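Local coordinates for protein cytochrome P450 monooxygenase (Rhodococcus sp. ECU0066, PDB 6KBH) that probably inserts oxygen into substrates at its heme, with electrons relayed through an FMN and a [2Fe-2S] cluster carried on the same chain, at residues 34-39 against 67-72; 48-51 against 57-60. All blocks are in the same frame, centred on the assembly; numbering follows the deposited sequence.

How the interactions relate
Interaction 1 (34-39 with 67-72) and interaction 2 (48-51 with 57-60) belong to one N-terminal part of the P450 domain, their centres about 15 Å apart, and along the chain the second is nested within the loop closed by the first. Both are partly buried and rest on van der Waals packing, with no hydrogen bond crossing either. Interaction 1 lays an extended segment over the edge of a sheet; interaction 2, nearer the heme, sets the start of helix 49-52 against the residues that lead into helix 59-64, and there a buried tyrosine meets a leucine and a serine. They also touch directly: Phe-68 CE1 of interaction 1 packs 3.8 Å from Trp-60 CH2 of interaction 2.

Interaction 1. Residues 34-39 against 67-72; sequences CPVSPR and VFYSPE
The two methyls of Val-36 divide the contact: CG1, anti to the backbone N (chi1 166°), meets Pro-71 and the carbonyl O of Tyr-69, while CG2, beside the backbone N, goes to the tyrosine ring. Tyr-69 has its own CG anti to the backbone N (chi1 -179°), and this swings the ring across to the valine. The two side chains pass at a slant, and CG2 of Val-36 comes to 4.2 Å from CD2 of Tyr-69, at the ring edge and near its plane, so the aromatic face is not what the methyl covers. With Pro-71 the meeting is tip to tip, CG1 of Val-36 lying 4.0 Å from the proline CG. The same methyl sits 3.9 Å from the carbonyl O of Tyr-69, an ordinary van der Waals neighbour. The valine is buried, and Ala-41 of the helix that follows touches both it and Pro-71.

Just past the valine, Ser-37 takes the N-cap of helix 38-41, where its OG accepts a weak hydrogen bond from Arg-39 N, 3.3 Å away and well bent at 126°. Arg-39 sends its guanidinium group away from 67-72 to a salt bridge with Glu-64. On the strand, Tyr-69 also meets the ring of Trp-76, and Phe-68 pairs its backbone with Val-77. The extended segment leading into a capped helix thus lies against 67-69, an outermost strand of the mixed sheet of the P450 domain, which pairs strands from this early part of the chain with 332-336 and 352-355.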
loop_
_atom_site.group_PDB
_atom_site.type_symbol
_atom_site.label_atom_id
_atom_site.label_comp_id
_atom_site.label_asym_id
_atom_site.label_seq_id
_atom_site.Cartn_x
_atom_site.Cartn_y
_atom_site.Cartn_z
ATOM N N CYS A 34 6.973 27.215 -32.247
ATOM C CA CYS A 34 7.145 25.954 -32.945
ATOM C C CYS A 34 5.828 25.509 -33.577
ATOM O O CYS A 34 4.751 25.803 -33.054
ATOM C CB CYS A 34 7.643 24.876 -31.988
ATOM S SG CYS A 34 9.323 25.131 -31.380
ATOM N N PRO A 35 5.887 24.809 -34.709
ATOM C CA PRO A 35 4.664 24.243 -35.287
ATOM C C PRO A 35 4.037 23.217 -34.353
ATOM O O PRO A 35 4.680 22.686 -33.447
ATOM C CB PRO A 35 5.152 23.588 -36.587
ATOM C CG PRO A 35 6.438 24.282 -36.902
ATOM C CD PRO A 35 7.058 24.603 -35.577
ATOM N N VAL A 36 2.760 22.937 -34.592
ATOM C CA VAL A 36 1.982 22.010 -33.780
ATOM C C VAL A 36 1.517 20.861 -34.662
ATOM O O VAL A 36 1.042 21.075 -35.783
ATOM C CB VAL A 36 0.785 22.716 -33.110
ATOM C CG1 VAL A 36 -0.203 21.702 -32.552
ATOM C CG2 VAL A 36 1.269 23.661 -32.020
ATOM N N SER A 37 1.657 19.641 -34.149
ATOM C CA SER A 37 1.341 18.440 -34.903
ATOM C C SER A 37 -0.161 18.326 -35.162
ATOM O O SER A 37 -0.973 18.904 -34.435
ATOM C CB SER A 37 1.842 17.209 -34.147
ATOM O OG SER A 37 1.289 16.010 -34.663
ATOM N N PRO A 38 -0.550 17.602 -36.218
ATOM C CA PRO A 38 -1.975 17.266 -36.394
ATOM C C PRO A 38 -2.599 16.607 -35.177
ATOM O O PRO A 38 -3.628 17.078 -34.673
ATOM C CB PRO A 38 -1.955 16.316 -37.598
ATOM C CG PRO A 38 -0.740 16.702 -38.360
ATOM C CD PRO A 38 0.274 17.158 -37.357
ATOM N N ARG A 39 -2.000 15.513 -34.694
ATOM C CA ARG A 39 -2.554 14.808 -33.544
ATOM C C ARG A 39 -2.578 15.696 -32.307
ATOM O O ARG A 39 -3.502 15.598 -31.492
ATOM C CB ARG A 39 -1.753 13.532 -33.284
ATOM C CG ARG A 39 -1.817 12.529 -34.432
ATOM C CD ARG A 39 -0.825 11.385 -34.255
ATOM N NE ARG A 39 0.556 11.842 -34.370
ATOM C CZ ARG A 39 1.615 11.045 -34.289
ATOM N NH1 ARG A 39 1.451 9.742 -34.098
ATOM N NH2 ARG A 39 2.838 11.549 -34.397
ATOM N N VAL A 67 5.224 15.004 -25.166
ATOM C CA VAL A 67 4.914 16.345 -24.679
ATOM C C VAL A 67 4.511 17.201 -25.871
ATOM O O VAL A 67 5.265 17.311 -26.843
ATOM C CB VAL A 67 6.110 16.983 -23.945
ATOM C CG1 VAL A 67 5.799 18.423 -23.555
ATOM C CG2 VAL A 67 6.481 16.168 -22.727
ATOM N N PHE A 68 3.333 17.812 -25.801
ATOM C CA PHE A 68 2.882 18.638 -26.908
ATOM C C PHE A 68 2.037 19.790 -26.392
ATOM O O PHE A 68 1.505 19.756 -25.277
ATOM C CB PHE A 68 2.097 17.822 -27.947
ATOM C CG PHE A 68 0.847 17.167 -27.411
ATOM C CD1 PHE A 68 0.893 15.894 -26.865
ATOM C CD2 PHE A 68 -0.378 17.814 -27.482
ATOM C CE1 PHE A 68 -0.255 15.282 -26.389
ATOM C CE2 PHE A 68 -1.529 17.208 -27.005
ATOM C CZ PHE A 68 -1.465 15.937 -26.456
ATOM N N TYR A 69 1.931 20.821 -27.225
ATOM C CA TYR A 69 1.027 21.928 -26.970
ATOM C C TYR A 69 -0.330 21.629 -27.592
ATOM O O TYR A 69 -0.415 21.133 -28.719
ATOM C CB TYR A 69 1.584 23.236 -27.530
ATOM C CG TYR A 69 0.673 24.406 -27.268
ATOM C CD1 TYR A 69 0.511 24.903 -25.983
ATOM C CD2 TYR A 69 -0.044 25.002 -28.300
ATOM C CE1 TYR A 69 -0.332 25.968 -25.728
ATOM C CE2 TYR A 69 -0.889 26.069 -28.055
ATOM C CZ TYR A 69 -1.027 26.546 -26.767
ATOM O OH TYR A 69 -1.864 27.605 -26.510
ATOM N N SER A 70 -1.388 21.923 -26.845
ATOM C CA SER A 70 -2.749 21.675 -27.292
ATOM C C SER A 70 -3.399 22.998 -27.659
ATOM O O SER A 70 -3.438 23.902 -26.814
ATOM C CB SER A 70 -3.548 20.965 -26.199
ATOM O OG SER A 70 -4.930 20.927 -26.505
ATOM N N PRO A 71 -3.848 23.197 -28.902
ATOM C CA PRO A 71 -4.570 24.445 -29.211
ATOM C C PRO A 71 -5.967 24.517 -28.619
ATOM O O PRO A 71 -6.385 25.606 -28.210
ATOM C CB PRO A 71 -4.594 24.455 -30.745
ATOM C CG PRO A 71 -3.368 23.694 -31.125
ATOM C CD PRO A 71 -3.268 22.590 -30.110
ATOM N N GLU A 72 -6.704 23.401 -28.555
ATOM C CA GLU A 72 -8.076 23.439 -28.050
ATOM C C GLU A 72 -8.121 23.980 -26.626
ATOM O O GLU A 72 -8.802 24.972 -26.342
ATOM C CB GLU A 72 -8.712 22.046 -28.127
ATOM C CG GLU A 72 -10.178 21.980 -27.665
ATOM C CD GLU A 72 -11.135 22.834 -28.501
ATOM O OE1 GLU A 72 -10.786 23.221 -29.635
ATOM O OE2 GLU A 72 -12.253 23.112 -28.023
#

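Interaction 2. Residues 48-51 against 57-60; sequences GPYQ and SLRW
Ser-57 fits against the backbone of the first turn of helix 49-52: its CB lies 3.2 Å from the carbonyl O of Pro-49 and 3.7 Å from the proline CB. One residue on, OG of Ser-57 is 3.4 Å from CA of Tyr-50. With chi1 at 86° the hydroxyl stands between its own backbone N and carbonyl carbon, and there it hydrogen-bonds the carbonyl O of Pro-54, a partner within the intervening chain. The first bond of the Leu-58 side chain does not point at 48-51, but its end does come nearer; CD1 of Leu-58 arrives at the edge of the Tyr-50 ring, near the ring plane, 3.6 Å from CD2, the two side chains slanting past one another.

In this N-terminal part of the P450 domain the contact folds the start of helix 49-52 back on the chain just before helix 59-64, with one short helix, 54-57, between. Gly-48 holds the N-cap position, and a weak backbone bond from Gln-51 N to its O closes the first turn. Farther out, the phenol of Tyr-50 is held by a hydrogen bond between its OH and Thr-431 O, and its side chain lies about 12 Å from the heme, touching Ala-330 and Ala-331.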
loop_
_atom_site.group_PDB
_atom_site.type_symbol
_atom_site.label_atom_id
_atom_site.label_comp_id
_atom_site.label_asym_id
_atom_site.label_seq_id
_atom_site.Cartn_x
_atom_site.Cartn_y
_atom_site.Cartn_z
ATOM N N GLY A 48 -15.036 13.253 -27.491
ATOM C CA GLY A 48 -14.386 12.255 -28.305
ATOM C C GLY A 48 -13.530 11.269 -27.535
ATOM O O GLY A 48 -13.876 10.813 -26.438
ATOM N N PRO A 49 -12.367 10.941 -28.106
ATOM C CA PRO A 49 -11.603 9.777 -27.626
ATOM C C PRO A 49 -11.122 9.894 -26.191
ATOM O O PRO A 49 -10.946 8.866 -25.523
ATOM C CB PRO A 49 -10.418 9.712 -28.604
ATOM C CG PRO A 49 -10.798 10.579 -29.749
ATOM C CD PRO A 49 -11.679 11.638 -29.201
ATOM N N TYR A 50 -10.884 11.105 -25.695
ATOM C CA TYR A 50 -10.378 11.241 -24.338
ATOM C C TYR A 50 -11.484 11.103 -23.300
ATOM O O TYR A 50 -11.199 10.739 -22.154
ATOM C CB TYR A 50 -9.639 12.579 -24.205
ATOM C CG TYR A 50 -9.071 12.925 -22.838
ATOM C CD1 TYR A 50 -9.878 13.435 -21.827
ATOM C CD2 TYR A 50 -7.708 12.821 -22.590
ATOM C CE1 TYR A 50 -9.358 13.777 -20.599
ATOM C CE2 TYR A 50 -7.179 13.162 -21.359
ATOM C CZ TYR A 50 -8.012 13.643 -20.370
ATOM O OH TYR A 50 -7.517 13.993 -19.137
ATOM N N GLN A 51 -12.739 11.362 -23.676
ATOM C CA GLN A 51 -13.842 11.100 -22.759
ATOM C C GLN A 51 -14.209 9.622 -22.719
ATOM O O GLN A 51 -14.655 9.130 -21.676
ATOM C CB GLN A 51 -15.076 11.928 -23.133
ATOM C CG GLN A 51 -14.968 13.425 -22.838
ATOM C CD GLN A 51 -14.535 13.737 -21.410
ATOM O OE1 GLN A 51 -14.819 12.984 -20.476
ATOM N NE2 GLN A 51 -13.841 14.858 -21.238
ATOM N N SER A 57 -6.683 7.048 -25.632
ATOM C CA SER A 57 -6.733 8.188 -26.539
ATOM C C SER A 57 -5.384 8.879 -26.695
ATOM O O SER A 57 -5.209 9.651 -27.642
ATOM C CB SER A 57 -7.775 9.200 -26.060
ATOM O OG SER A 57 -7.221 10.099 -25.120
ATOM N N LEU A 58 -4.430 8.632 -25.797
ATOM C CA LEU A 58 -3.104 9.229 -25.902
ATOM C C LEU A 58 -2.007 8.176 -26.020
ATOM O O LEU A 58 -0.838 8.472 -25.752
ATOM C CB LEU A 58 -2.821 10.156 -24.719
ATOM C CG LEU A 58 -3.738 11.371 -24.563
ATOM C CD1 LEU A 58 -4.634 11.197 -23.354
ATOM C CD2 LEU A 58 -2.933 12.654 -24.449
ATOM N N ARG A 59 -2.364 6.948 -26.405
ATOM C CA ARG A 59 -1.357 5.957 -26.768
ATOM C C ARG A 59 -0.383 6.516 -27.800
ATOM O O ARG A 59 0.827 6.276 -27.721
ATOM C CB ARG A 59 -2.038 4.696 -27.299
ATOM C CG ARG A 59 -1.096 3.559 -27.655
ATOM C CD ARG A 59 -0.717 2.741 -26.430
ATOM N NE ARG A 59 -0.003 1.517 -26.787
ATOM C CZ ARG A 59 1.316 1.443 -26.939
ATOM N NH1 ARG A 59 2.061 2.525 -26.767
ATOM N NH2 ARG A 59 1.890 0.290 -27.263
ATOM N N TRP A 60 -0.898 7.276 -28.776
ATOM C CA TRP A 60 -0.036 7.876 -29.790
ATOM C C TRP A 60 0.960 8.850 -29.174
ATOM O O TRP A 60 2.063 9.027 -29.702
ATOM C CB TRP A 60 -0.881 8.583 -30.855
ATOM C CG TRP A 60 -1.609 9.787 -30.333
ATOM C CD1 TRP A 60 -2.868 9.819 -29.805
ATOM C CD2 TRP A 60 -1.113 11.132 -30.268
ATOM N NE1 TRP A 60 -3.188 11.099 -29.420
ATOM C CE2 TRP A 60 -2.127 11.922 -29.692
ATOM C CE3 TRP A 60 0.089 11.741 -30.641
ATOM C CZ2 TRP A 60 -1.978 13.293 -29.485
ATOM C CZ3 TRP A 60 0.236 13.102 -30.430
ATOM C CH2 TRP A 60 -0.792 13.861 -29.858
#